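Local coordinates for DNA topoisomerase 2-associated protein PAT1 (Saccharomyces cerevisiae, PDB 5LMG) that activates mRNA decapping and represses translation, its C-terminal domain directly binding a short peptide motif of the decapping enzyme Dcp2, at residues S98-D103 and S133-I138; R111-L116 and K123-I128; S248-I253 and Q293-D298; S283-G288 and N354-V359. The protein carries 2 engineered substitutions. All coordinates share one frame; numbering follows the deposited sequence.

Contact 1. Residues S98-D103 and S133-I138; sequences SMLSFD and SHLQII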
loop_
_atom_site.group_PDB
_atom_site.type_symbol
_atom_site.label_atom_id
_atom_site.label_comp_id
_atom_site.label_asym_id
_atom_site.label_seq_id
_atom_site.Cartn_x
_atom_site.Cartn_y
_atom_site.Cartn_z
ATOM N N SER A 98 15.865 0.106 -11.452
ATOM C CA SER A 98 16.449 -1.243 -11.467
ATOM C C SER A 98 17.237 -1.574 -10.197
ATOM O O SER A 98 17.193 -2.725 -9.757
ATOM C CB SER A 98 17.299 -1.455 -12.709
ATOM O OG SER A 98 16.451 -1.785 -13.796
ATOM N N MET A 99 17.907 -0.561 -9.580
ATOM C CA MET A 99 18.663 -0.720 -8.325
ATOM C C MET A 99 17.734 -1.165 -7.183
ATOM O O MET A 99 18.160 -1.895 -6.284
ATOM C CB MET A 99 19.419 0.572 -7.954
ATOM C CG MET A 99 20.720 0.744 -8.729
ATOM S SD MET A 99 21.895 1.957 -8.037
ATOM C CE MET A 99 21.188 3.467 -8.636
ATOM N N LEU A 100 16.454 -0.766 -7.275
ATOM C CA LEU A 100 15.384 -1.081 -6.334
ATOM C C LEU A 100 14.897 -2.542 -6.451
ATOM O O LEU A 100 14.118 -2.981 -5.613
ATOM C CB LEU A 100 14.226 -0.078 -6.506
ATOM C CG LEU A 100 14.153 1.112 -5.534
ATOM C CD1 LEU A 100 15.356 2.011 -5.653
ATOM C CD2 LEU A 100 12.920 1.955 -5.811
ATOM N N SER A 101 15.356 -3.289 -7.486
ATOM C CA SER A 101 15.067 -4.722 -7.678
ATOM C C SER A 101 15.915 -5.556 -6.722
ATOM O O SER A 101 15.612 -6.725 -6.529
ATOM C CB SER A 101 15.405 -5.169 -9.097
ATOM O OG SER A 101 14.503 -4.656 -10.058
ATOM N N PHE A 102 17.001 -4.978 -6.168
ATOM C CA PHE A 102 17.929 -5.671 -5.270
ATOM C C PHE A 102 17.772 -5.208 -3.825
ATOM O O PHE A 102 17.590 -4.008 -3.587
ATOM C CB PHE A 102 19.376 -5.473 -5.745
ATOM C CG PHE A 102 19.653 -6.040 -7.120
ATOM C CD1 PHE A 102 20.009 -7.374 -7.282
ATOM C CD2 PHE A 102 19.537 -5.243 -8.256
ATOM C CE1 PHE A 102 20.243 -7.903 -8.555
ATOM C CE2 PHE A 102 19.765 -5.775 -9.532
ATOM C CZ PHE A 102 20.120 -7.100 -9.671
ATOM N N ASP A 103 17.850 -6.153 -2.860
ATOM C CA ASP A 103 17.735 -5.848 -1.418
ATOM C C ASP A 103 18.752 -4.811 -0.970
ATOM O O ASP A 103 18.412 -3.931 -0.177
ATOM C CB ASP A 103 17.872 -7.104 -0.553
ATOM C CG ASP A 103 16.911 -8.197 -0.926
ATOM O OD1 ASP A 103 15.680 -7.946 -0.893
ATOM O OD2 ASP A 103 17.382 -9.295 -1.276
ATOM N N SER A 133 4.979 1.017 -12.771
ATOM C CA SER A 133 4.641 -0.243 -13.435
ATOM C C SER A 133 5.886 -1.040 -13.860
ATOM O O SER A 133 5.786 -2.251 -14.058
ATOM C CB SER A 133 3.698 -0.002 -14.610
ATOM O OG SER A 133 2.461 0.509 -14.141
ATOM N N HIS A 134 7.052 -0.366 -13.961
ATOM C CA HIS A 134 8.346 -0.959 -14.317
ATOM C C HIS A 134 9.129 -1.401 -13.065
ATOM O O HIS A 134 10.223 -1.965 -13.183
ATOM C CB HIS A 134 9.191 0.038 -15.143
ATOM C CG HIS A 134 8.601 0.435 -16.467
ATOM N ND1 HIS A 134 7.348 -0.005 -16.873
ATOM C CD2 HIS A 134 9.116 1.234 -17.431
ATOM C CE1 HIS A 134 7.143 0.542 -18.062
ATOM N NE2 HIS A 134 8.183 1.289 -18.442
ATOM N N LEU A 135 8.582 -1.121 -11.872
ATOM C CA LEU A 135 9.215 -1.465 -10.606
ATOM C C LEU A 135 8.962 -2.951 -10.358
ATOM O O LEU A 135 7.810 -3.397 -10.363
ATOM C CB LEU A 135 8.667 -0.563 -9.483
ATOM C CG LEU A 135 9.477 -0.405 -8.198
ATOM C CD1 LEU A 135 10.888 0.101 -8.461
ATOM C CD2 LEU A 135 8.777 0.535 -7.255
ATOM N N GLN A 136 10.054 -3.730 -10.266
ATOM C CA GLN A 136 10.009 -5.182 -10.080
ATOM C C GLN A 136 9.161 -5.617 -8.892
ATOM O O GLN A 136 8.428 -6.600 -9.010
ATOM C CB GLN A 136 11.422 -5.778 -10.008
ATOM C CG GLN A 136 11.532 -7.190 -10.601
ATOM C CD GLN A 136 11.017 -7.324 -12.025
ATOM O OE1 GLN A 136 10.174 -8.178 -12.316
ATOM N NE2 GLN A 136 11.504 -6.494 -12.943
ATOM N N ILE A 137 9.200 -4.843 -7.783
ATOM C CA ILE A 137 8.433 -5.121 -6.565
ATOM C C ILE A 137 6.910 -5.063 -6.795
ATOM O O ILE A 137 6.171 -5.777 -6.114
ATOM C CB ILE A 137 8.890 -4.254 -5.355
ATOM C CG1 ILE A 137 8.769 -5.052 -4.036
ATOM C CG2 ILE A 137 8.203 -2.877 -5.288
ATOM C CD1 ILE A 137 9.790 -6.180 -3.911
ATOM N N ILE A 138 6.462 -4.245 -7.770
ATOM C CA ILE A 138 5.052 -4.130 -8.151
ATOM C C ILE A 138 4.655 -5.407 -8.887
ATOM O O ILE A 138 3.634 -6.003 -8.557
ATOM C CB ILE A 138 4.808 -2.836 -8.983
ATOM C CG1 ILE A 138 5.027 -1.559 -8.116
ATOM C CG2 ILE A 138 3.447 -2.853 -9.703
ATOM C CD1 ILE A 138 3.981 -1.244 -6.966
HETATM O O HOH W 1 11.700 -3.037 -7.278
HETATM O O HOH W 2 12.865 -2.567 -9.777
#
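S101 and Q136 bring the two backbones closest together, their CA atoms 5.6 Å apart where the type I beta turn from M99 to F102 meets the first turn of helix 136-141. No direct hydrogen bond links the segments; two waters do the joining. One accepts from the backbone N of I137, with 3.1 Å between I137 N and the water oxygen, and donates weakly to L100 O. The other accepts from Q136 N, and its O atom lies 2.7 Å from S101 OG. Both amides belong to the opening turn of the helix, just behind its N-cap residue L135, where no earlier carbonyl of the helix can serve them. S101 suits this spot because it is small and polar: its OG, turned beside its own backbone N (chi1 -71°), comes within 3.3 Å of Q136 CB while still meeting the water. Q136 offers only CB and CG, since a bend at chi2 (54°) carries the amide off. Beside the two waters, L135 CD1 rests on L100 CD2 at 3.8 Å and also touches L100 CB. F160 of helix 151-174 packs on both leucines, and K156 of that helix bonds to S101 O. The waters thus take up the N-H groups of Q136 and I137 while the leucines supply the apolar contact, so the polar link between the segments is water-mediated.

Contact 2. Residues R111-L116 and K123-I128; sequences RIFNFL and KILQKI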
loop_
_atom_site.group_PDB
_atom_site.type_symbol
_atom_site.label_atom_id
_atom_site.label_comp_id
_atom_site.label_asym_id
_atom_site.label_seq_id
_atom_site.Cartn_x
_atom_site.Cartn_y
_atom_site.Cartn_z
ATOM N N ARG A 111 19.604 5.834 4.421
ATOM C CA ARG A 111 20.920 6.459 4.536
ATOM C C ARG A 111 21.158 7.473 3.421
ATOM O O ARG A 111 21.718 8.541 3.684
ATOM C CB ARG A 111 22.018 5.398 4.584
ATOM C CG ARG A 111 21.949 4.556 5.854
ATOM C CD ARG A 111 22.589 3.199 5.649
ATOM N NE ARG A 111 24.046 3.298 5.534
ATOM C CZ ARG A 111 24.832 2.308 5.130
ATOM N NH1 ARG A 111 24.314 1.134 4.796
ATOM N NH2 ARG A 111 26.143 2.486 5.050
ATOM N N ILE A 112 20.688 7.162 2.190
ATOM C CA ILE A 112 20.727 8.069 1.036
ATOM C C ILE A 112 19.967 9.369 1.392
ATOM O O ILE A 112 20.489 10.473 1.181
ATOM C CB ILE A 112 20.142 7.380 -0.242
ATOM C CG1 ILE A 112 21.117 6.321 -0.807
ATOM C CG2 ILE A 112 19.761 8.425 -1.320
ATOM C CD1 ILE A 112 20.555 5.491 -1.977
ATOM N N PHE A 113 18.743 9.214 1.966
ATOM C CA PHE A 113 17.856 10.315 2.349
ATOM C C PHE A 113 18.442 11.227 3.417
ATOM O O PHE A 113 18.106 12.411 3.432
ATOM C CB PHE A 113 16.464 9.795 2.738
ATOM C CG PHE A 113 15.530 9.739 1.547
ATOM C CD1 PHE A 113 15.836 8.957 0.434
ATOM C CD2 PHE A 113 14.361 10.492 1.523
ATOM C CE1 PHE A 113 14.993 8.935 -0.677
ATOM C CE2 PHE A 113 13.511 10.457 0.415
ATOM C CZ PHE A 113 13.835 9.686 -0.679
ATOM N N ASN A 114 19.376 10.722 4.248
ATOM C CA ASN A 114 20.056 11.556 5.239
ATOM C C ASN A 114 20.935 12.645 4.593
ATOM O O ASN A 114 21.169 13.672 5.226
ATOM C CB ASN A 114 20.915 10.698 6.181
ATOM C CG ASN A 114 20.138 9.861 7.164
ATOM O OD1 ASN A 114 18.970 10.128 7.481
ATOM N ND2 ASN A 114 20.789 8.835 7.691
ATOM N N PHE A 115 21.430 12.418 3.355
ATOM C CA PHE A 115 22.343 13.352 2.677
ATOM C C PHE A 115 21.736 14.122 1.490
ATOM O O PHE A 115 22.472 14.803 0.775
ATOM C CB PHE A 115 23.635 12.616 2.250
ATOM C CG PHE A 115 24.418 12.067 3.418
ATOM C CD1 PHE A 115 25.268 12.887 4.151
ATOM C CD2 PHE A 115 24.258 10.745 3.825
ATOM C CE1 PHE A 115 25.966 12.388 5.259
ATOM C CE2 PHE A 115 24.948 10.249 4.935
ATOM C CZ PHE A 115 25.804 11.071 5.642
ATOM N N LEU A 116 20.411 14.057 1.303
ATOM C CA LEU A 116 19.738 14.767 0.214
ATOM C C LEU A 116 18.905 15.941 0.699
ATOM O O LEU A 116 18.483 15.962 1.856
ATOM C CB LEU A 116 18.829 13.819 -0.586
ATOM C CG LEU A 116 19.456 12.608 -1.269
ATOM C CD1 LEU A 116 18.387 11.748 -1.866
ATOM C CD2 LEU A 116 20.476 13.014 -2.329
ATOM N N LYS A 123 12.470 14.469 -6.466
ATOM C CA LYS A 123 12.851 13.877 -7.761
ATOM C C LYS A 123 12.851 12.336 -7.719
ATOM O O LYS A 123 12.468 11.696 -8.703
ATOM C CB LYS A 123 14.217 14.390 -8.224
ATOM C CG LYS A 123 14.151 15.715 -8.969
ATOM C CD LYS A 123 15.548 16.166 -9.396
ATOM C CE LYS A 123 15.545 17.495 -10.112
ATOM N NZ LYS A 123 14.989 17.386 -11.488
ATOM N N ILE A 124 13.254 11.755 -6.578
ATOM C CA ILE A 124 13.252 10.302 -6.350
ATOM C C ILE A 124 11.802 9.787 -6.345
ATOM O O ILE A 124 11.504 8.836 -7.067
ATOM C CB ILE A 124 14.054 9.900 -5.083
ATOM C CG1 ILE A 124 15.585 10.039 -5.359
ATOM C CG2 ILE A 124 13.677 8.475 -4.599
ATOM C CD1 ILE A 124 16.526 9.788 -4.205
ATOM N N LEU A 125 10.911 10.444 -5.566
ATOM C CA LEU A 125 9.487 10.105 -5.467
ATOM C C LEU A 125 8.816 10.218 -6.850
ATOM O O LEU A 125 8.085 9.305 -7.244
ATOM C CB LEU A 125 8.760 11.013 -4.454
ATOM C CG LEU A 125 9.059 10.983 -2.932
ATOM C CD1 LEU A 125 7.781 10.821 -2.139
ATOM C CD2 LEU A 125 10.128 9.971 -2.515
ATOM N N GLN A 126 9.103 11.316 -7.597
ATOM C CA GLN A 126 8.599 11.560 -8.959
ATOM C C GLN A 126 9.008 10.405 -9.882
ATOM O O GLN A 126 8.160 9.894 -10.605
ATOM C CB GLN A 126 9.120 12.894 -9.530
ATOM C CG GLN A 126 8.433 14.132 -8.951
ATOM C CD GLN A 126 9.000 15.439 -9.466
ATOM O OE1 GLN A 126 10.217 15.637 -9.569
ATOM N NE2 GLN A 126 8.129 16.402 -9.702
ATOM N N LYS A 127 10.291 9.973 -9.821
ATOM C CA LYS A 127 10.817 8.859 -10.614
ATOM C C LYS A 127 10.055 7.557 -10.307
ATOM O O LYS A 127 9.585 6.904 -11.240
ATOM C CB LYS A 127 12.331 8.670 -10.358
ATOM C CG LYS A 127 13.033 7.734 -11.348
ATOM C CD LYS A 127 13.519 8.477 -12.584
ATOM C CE LYS A 127 12.679 8.204 -13.801
ATOM N NZ LYS A 127 13.009 9.147 -14.893
ATOM N N ILE A 128 9.923 7.209 -9.005
ATOM C CA ILE A 128 9.223 6.013 -8.512
ATOM C C ILE A 128 7.780 5.970 -9.050
ATOM O O ILE A 128 7.401 4.967 -9.650
ATOM C CB ILE A 128 9.297 5.880 -6.955
ATOM C CG1 ILE A 128 10.751 5.615 -6.470
ATOM C CG2 ILE A 128 8.319 4.796 -6.431
ATOM C CD1 ILE A 128 10.967 5.707 -4.930
#
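I124, F113 and, with a smaller share, L125 carry this contact between helices 103-114 and 118-130, neighbours in the chain joined by a short connection. The backbones stand well apart, with the CA atoms of F113 and I124 separated by 9.8 Å, so large side chains must bridge the distance. I124 is placed to do this with both branches. Its CG1 lies beside the backbone N (chi1 -73°) and the chain then runs extended (chi2 176°), pushing CD1 forward; CG2, anti to that N, offers a second methyl. F113 comes from the opposite direction: its CE1 meets I124 CD1 at 3.9 Å, the methyl lying obliquely to the ring, and its CZ meets I124 CG2 at 4.1 Å. L125 approaches differently, for its CD2 sits at the edge of the F113 ring, near the ring plane, 4.1 Å from CZ. A phenylalanine suits the place because its long flat group can reach two consecutive residues of the facing helix. L116, just past the end of its helix, crosses I124 at about a right angle and sets CD1 3.6 Å from I124 CD1. Other elements close the cluster: I86 packs on I124, M80 and W81 on L116, and helix 151-174 supplies I167 against F113 with I168 and F171 against L125. With no polar atom taking part in the cross-contact, the two helices are held by dispersion and the exclusion of water, and shape rather than bond direction sets how they fit.

Contact 3. Residues S248-I253 and Q293-D298; sequences SKIQLI and QRIIID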
loop_
_atom_site.group_PDB
_atom_site.type_symbol
_atom_site.label_atom_id
_atom_site.label_comp_id
_atom_site.label_asym_id
_atom_site.label_seq_id
_atom_site.Cartn_x
_atom_site.Cartn_y
_atom_site.Cartn_z
ATOM N N SER A 248 -15.737 0.559 -11.976
ATOM C CA SER A 248 -16.090 -0.788 -12.489
ATOM C C SER A 248 -14.984 -1.865 -12.232
ATOM O O SER A 248 -15.197 -3.040 -12.553
ATOM C CB SER A 248 -16.508 -0.756 -13.960
ATOM O OG SER A 248 -15.379 -0.810 -14.817
ATOM N N LYS A 249 -13.823 -1.468 -11.639
ATOM C CA LYS A 249 -12.688 -2.353 -11.347
ATOM C C LYS A 249 -12.291 -2.384 -9.846
ATOM O O LYS A 249 -11.296 -3.023 -9.506
ATOM C CB LYS A 249 -11.473 -1.963 -12.223
ATOM C CG LYS A 249 -11.702 -2.155 -13.728
ATOM C CD LYS A 249 -10.739 -1.348 -14.595
ATOM C CE LYS A 249 -11.203 0.072 -14.844
ATOM N NZ LYS A 249 -10.314 0.790 -15.796
ATOM N N ILE A 250 -13.073 -1.709 -8.957
ATOM C CA ILE A 250 -12.820 -1.610 -7.507
ATOM C C ILE A 250 -12.699 -3.004 -6.825
ATOM O O ILE A 250 -11.821 -3.185 -5.978
ATOM C CB ILE A 250 -13.838 -0.670 -6.780
ATOM C CG1 ILE A 250 -13.710 0.787 -7.306
ATOM C CG2 ILE A 250 -13.649 -0.691 -5.246
ATOM C CD1 ILE A 250 -14.963 1.737 -7.026
ATOM N N GLN A 251 -13.538 -3.981 -7.218
ATOM C CA GLN A 251 -13.513 -5.346 -6.672
ATOM C C GLN A 251 -12.154 -6.071 -6.912
ATOM O O GLN A 251 -11.758 -6.912 -6.094
ATOM C CB GLN A 251 -14.721 -6.156 -7.204
ATOM C CG GLN A 251 -14.572 -7.688 -7.247
ATOM C CD GLN A 251 -14.628 -8.348 -5.887
ATOM O OE1 GLN A 251 -15.613 -8.228 -5.145
ATOM N NE2 GLN A 251 -13.600 -9.125 -5.563
ATOM N N LEU A 252 -11.422 -5.690 -7.987
ATOM C CA LEU A 252 -10.127 -6.296 -8.351
ATOM C C LEU A 252 -9.001 -6.047 -7.322
ATOM O O LEU A 252 -7.942 -6.668 -7.407
ATOM C CB LEU A 252 -9.689 -5.878 -9.764
ATOM C CG LEU A 252 -10.653 -6.192 -10.925
ATOM C CD1 LEU A 252 -10.054 -5.732 -12.249
ATOM C CD2 LEU A 252 -11.001 -7.694 -10.998
ATOM N N ILE A 253 -9.237 -5.170 -6.338
ATOM C CA ILE A 253 -8.286 -4.911 -5.259
ATOM C C ILE A 253 -8.240 -6.114 -4.276
ATOM O O ILE A 253 -7.254 -6.267 -3.558
ATOM C CB ILE A 253 -8.527 -3.545 -4.556
ATOM C CG1 ILE A 253 -9.766 -3.577 -3.626
ATOM C CG2 ILE A 253 -8.586 -2.376 -5.569
ATOM C CD1 ILE A 253 -10.019 -2.286 -2.843
ATOM N N GLN A 293 -19.229 7.456 -3.136
ATOM C CA GLN A 293 -19.460 6.510 -2.052
ATOM C C GLN A 293 -20.467 5.413 -2.423
ATOM O O GLN A 293 -20.257 4.250 -2.068
ATOM C CB GLN A 293 -19.847 7.239 -0.761
ATOM C CG GLN A 293 -18.698 8.055 -0.146
ATOM C CD GLN A 293 -19.127 8.877 1.052
ATOM O OE1 GLN A 293 -20.311 8.990 1.373
ATOM N NE2 GLN A 293 -18.166 9.479 1.749
ATOM N N ARG A 294 -21.535 5.796 -3.159
ATOM C CA ARG A 294 -22.594 4.919 -3.661
ATOM C C ARG A 294 -21.990 3.846 -4.558
ATOM O O ARG A 294 -22.316 2.671 -4.395
ATOM C CB ARG A 294 -23.640 5.717 -4.443
ATOM C CG ARG A 294 -24.599 6.534 -3.567
ATOM C CD ARG A 294 -25.519 7.370 -4.437
ATOM N NE ARG A 294 -26.701 6.625 -4.871
ATOM C CZ ARG A 294 -26.845 6.040 -6.056
ATOM N NH1 ARG A 294 -25.873 6.101 -6.957
ATOM N NH2 ARG A 294 -27.970 5.406 -6.357
ATOM N N ILE A 295 -21.100 4.262 -5.491
ATOM C CA ILE A 295 -20.400 3.379 -6.422
ATOM C C ILE A 295 -19.458 2.442 -5.642
ATOM O O ILE A 295 -19.483 1.242 -5.903
ATOM C CB ILE A 295 -19.658 4.176 -7.537
ATOM C CG1 ILE A 295 -20.650 4.889 -8.491
ATOM C CG2 ILE A 295 -18.671 3.259 -8.322
ATOM C CD1 ILE A 295 -20.107 6.083 -9.188
ATOM N N ILE A 296 -18.628 2.991 -4.704
ATOM C CA ILE A 296 -17.679 2.191 -3.893
ATOM C C ILE A 296 -18.405 1.050 -3.143
ATOM O O ILE A 296 -18.001 -0.108 -3.303
ATOM C CB ILE A 296 -16.763 3.033 -2.952
ATOM C CG1 ILE A 296 -15.907 4.055 -3.758
ATOM C CG2 ILE A 296 -15.856 2.099 -2.076
ATOM C CD1 ILE A 296 -15.429 5.322 -2.937
ATOM N N ILE A 297 -19.472 1.386 -2.352
ATOM C CA ILE A 297 -20.322 0.460 -1.582
ATOM C C ILE A 297 -20.899 -0.609 -2.509
ATOM O O ILE A 297 -20.865 -1.792 -2.170
ATOM C CB ILE A 297 -21.464 1.215 -0.801
ATOM C CG1 ILE A 297 -20.973 1.767 0.549
ATOM C CG2 ILE A 297 -22.713 0.322 -0.572
ATOM C CD1 ILE A 297 -20.959 0.722 1.751
ATOM N N ASP A 298 -21.437 -0.186 -3.681
ATOM C CA ASP A 298 -22.020 -1.117 -4.637
ATOM C C ASP A 298 -20.971 -2.133 -5.138
ATOM O O ASP A 298 -21.248 -3.330 -5.186
ATOM C CB ASP A 298 -22.658 -0.352 -5.823
ATOM C CG ASP A 298 -23.294 -1.284 -6.812
ATOM O OD1 ASP A 298 -24.218 -2.023 -6.416
ATOM O OD2 ASP A 298 -22.787 -1.374 -7.945
#
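I250 points its side chain at helix 290-322 and touches it through one methyl group. Its CD1 lies 4.1 Å from I296 CG1 and 4.2 Å from I295 CG2, close also to the I296 CA, so the methyl meets two successive residues of the helix. The I250 and I296 side chains cross at about a right angle. CD1 reaches this far because CG1 lies beside the backbone N (chi1 -63°) and the chain continues nearly extended (chi2 161°); the beta-branched isoleucine combines bulk near the backbone with a CD1 that extends to the helix. Around this first shell, L281 packs on I250, and F243 on both I295 and I296, with Y239 also against I296. Polar bonds hold the 3-10 segment 250-253 and the residues leading into it: the carboxylate of E299, further along the same helix, accepts from I250 N with one oxygen and from S248 N with the other, while Q251 bonds to E303. On this helix R294 and I297 also meet the bound Dcp2 peptide. The loop between helices 234-246 and 257-267 thus packs on helix 290-322, consistent with an all-helical, repeat-like domain of the TPR clan.

Contact 4. Residues S283-G288 and N354-V359; sequences SLAASG and NVMGLV. Engineered in segment 283-288: A286 (natural residue Leu). With EDO (1,2-ethanediol), chain L.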
loop_
_atom_site.group_PDB
_atom_site.type_symbol
_atom_site.label_atom_id
_atom_site.label_comp_id
_atom_site.label_asym_id
_atom_site.label_seq_id
_atom_site.Cartn_x
_atom_site.Cartn_y
_atom_site.Cartn_z
ATOM N N SER A 283 -9.884 5.459 2.802
ATOM C CA SER A 283 -9.316 6.718 2.293
ATOM C C SER A 283 -9.986 7.166 0.990
ATOM O O SER A 283 -10.224 8.368 0.816
ATOM C CB SER A 283 -7.800 6.637 2.153
ATOM O OG SER A 283 -7.434 5.792 1.076
ATOM N N LEU A 284 -10.351 6.203 0.109
ATOM C CA LEU A 284 -11.045 6.489 -1.159
ATOM C C LEU A 284 -12.436 7.073 -0.865
ATOM O O LEU A 284 -12.770 8.130 -1.407
ATOM C CB LEU A 284 -11.128 5.213 -2.038
ATOM C CG LEU A 284 -11.673 5.354 -3.483
ATOM C CD1 LEU A 284 -10.716 6.136 -4.405
ATOM C CD2 LEU A 284 -11.990 3.987 -4.069
ATOM N N ALA A 285 -13.194 6.445 0.061
ATOM C CA ALA A 285 -14.529 6.892 0.472
ATOM C C ALA A 285 -14.542 8.276 1.152
ATOM O O ALA A 285 -15.424 9.088 0.852
ATOM C CB ALA A 285 -15.175 5.853 1.374
ATOM N N ALA A 286 -13.567 8.526 2.062
ATOM C CA ALA A 286 -13.395 9.757 2.849
ATOM C C ALA A 286 -13.200 11.005 2.007
ATOM O O ALA A 286 -13.701 12.055 2.395
ATOM C CB ALA A 286 -12.247 9.605 3.847
ATOM N N SER A 287 -12.503 10.890 0.851
ATOM C CA SER A 287 -12.260 12.002 -0.070
ATOM C C SER A 287 -13.316 12.099 -1.193
ATOM O O SER A 287 -13.233 13.000 -2.023
ATOM C CB SER A 287 -10.853 11.913 -0.656
ATOM O OG SER A 287 -9.872 12.293 0.294
ATOM N N GLY A 288 -14.294 11.189 -1.201
ATOM C CA GLY A 288 -15.348 11.172 -2.211
ATOM C C GLY A 288 -16.646 11.845 -1.805
ATOM O O GLY A 288 -16.968 11.921 -0.619
ATOM N N ASN A 354 -17.402 3.518 9.000
ATOM C CA ASN A 354 -17.508 4.739 9.824
ATOM C C ASN A 354 -17.288 6.022 9.046
ATOM O O ASN A 354 -17.969 7.010 9.297
ATOM C CB ASN A 354 -16.600 4.700 11.049
ATOM C CG ASN A 354 -16.879 3.576 12.034
ATOM O OD1 ASN A 354 -17.902 2.871 12.004
ATOM N ND2 ASN A 354 -15.963 3.394 12.940
ATOM N N VAL A 355 -16.357 5.988 8.089
ATOM C CA VAL A 355 -16.000 7.085 7.187
ATOM C C VAL A 355 -17.256 7.583 6.403
ATOM O O VAL A 355 -17.408 8.783 6.156
ATOM C CB VAL A 355 -14.820 6.597 6.304
ATOM C CG1 VAL A 355 -14.898 7.111 4.880
ATOM C CG2 VAL A 355 -13.474 6.924 6.951
ATOM N N MET A 356 -18.181 6.663 6.107
ATOM C CA MET A 356 -19.434 6.960 5.421
ATOM C C MET A 356 -20.621 7.108 6.394
ATOM O O MET A 356 -21.771 7.143 5.959
ATOM C CB MET A 356 -19.720 5.880 4.385
ATOM C CG MET A 356 -18.724 5.857 3.238
ATOM S SD MET A 356 -18.921 4.399 2.201
ATOM C CE MET A 356 -18.791 3.065 3.455
ATOM N N GLY A 357 -20.334 7.185 7.688
ATOM C CA GLY A 357 -21.353 7.315 8.727
ATOM C C GLY A 357 -22.155 6.052 8.985
ATOM O O GLY A 357 -23.295 6.125 9.453
ATOM N N LEU A 358 -21.558 4.884 8.688
ATOM C CA LEU A 358 -22.175 3.569 8.879
ATOM C C LEU A 358 -21.377 2.750 9.882
ATOM O O LEU A 358 -20.213 3.057 10.113
ATOM C CB LEU A 358 -22.312 2.809 7.538
ATOM C CG LEU A 358 -23.158 3.492 6.441
ATOM C CD1 LEU A 358 -23.093 2.710 5.162
ATOM C CD2 LEU A 358 -24.616 3.674 6.878
ATOM N N VAL A 359 -21.995 1.717 10.484
ATOM C CA VAL A 359 -21.322 0.865 11.474
ATOM C C VAL A 359 -21.862 -0.576 11.453
ATOM O O VAL A 359 -23.067 -0.777 11.303
ATOM C CB VAL A 359 -21.339 1.498 12.910
ATOM C CG1 VAL A 359 -22.755 1.625 13.477
ATOM C CG2 VAL A 359 -20.422 0.757 13.884
HETATM C C1 EDO L . -14.664 15.225 -5.902
HETATM O O1 EDO L . -14.295 14.521 -7.069
HETATM C C2 EDO L . -14.571 14.282 -4.686
HETATM O O2 EDO L . -14.379 15.025 -3.506
#
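V355 and M356 meet A285 and A286 where helix 329-355 ends in a Schellman motif, across from the end of helix 275-286. The cross-contact is apolar. V355 CG1 fits against the helix backbone, 3.7 Å from A285 CB and 3.4 Å from A286 N. The small A285 lets the helix ends draw close, the CA atoms of A286 and V355 standing 5.7 Å apart. A286 is an engineered residue, and its CB touches V355 CG1 at 3.8 Å. M356 adds CG at 4.0 Å from A285 CB, with SD close by; chi1 (-66°) sets that CG beside the backbone N. M356 also packs on Q293 and I297 of helix 290-322 and on an apolar side chain of the bound Dcp2 peptide, so it joins the helix end to the binding surface. No hydrogen bond crosses between the segments; the polar bonds are made inside each one or to other partners. In the Schellman motif, L358 N bonds to L353 O, and G357 takes a positive phi (73°) that a glycine adopts readily, before strand 358-361 begins. At the other helix end A285 O accepts from Q293. A molecule of 1,2-ethanediol, probably from the crystallisation liquor, donates from its O2 to S287 O at 2.8 Å.

Contacts 1 and 2 belong to the N-terminal part of the chain, contact 2 nested in the loop that contact 1 closes, and helix 151-174 packs on both. Contacts 3 and 4 interlock along the chain and touch through helix 290-322; both neighbour the Dcp2 peptide. Chemistry follows place in part: the buried contact 3 is purely apolar across its segments, whereas contact 1, with the partly exposed S101 and Q136 at its margin, adds water bridges to its leucines. Contacts 2 and 4, also partly buried, stay apolar across, contact 4 even though it includes an exposed residue. The centres of contacts 1 and 4 lie about 33 Å apart, on opposite sides of the chain's centre.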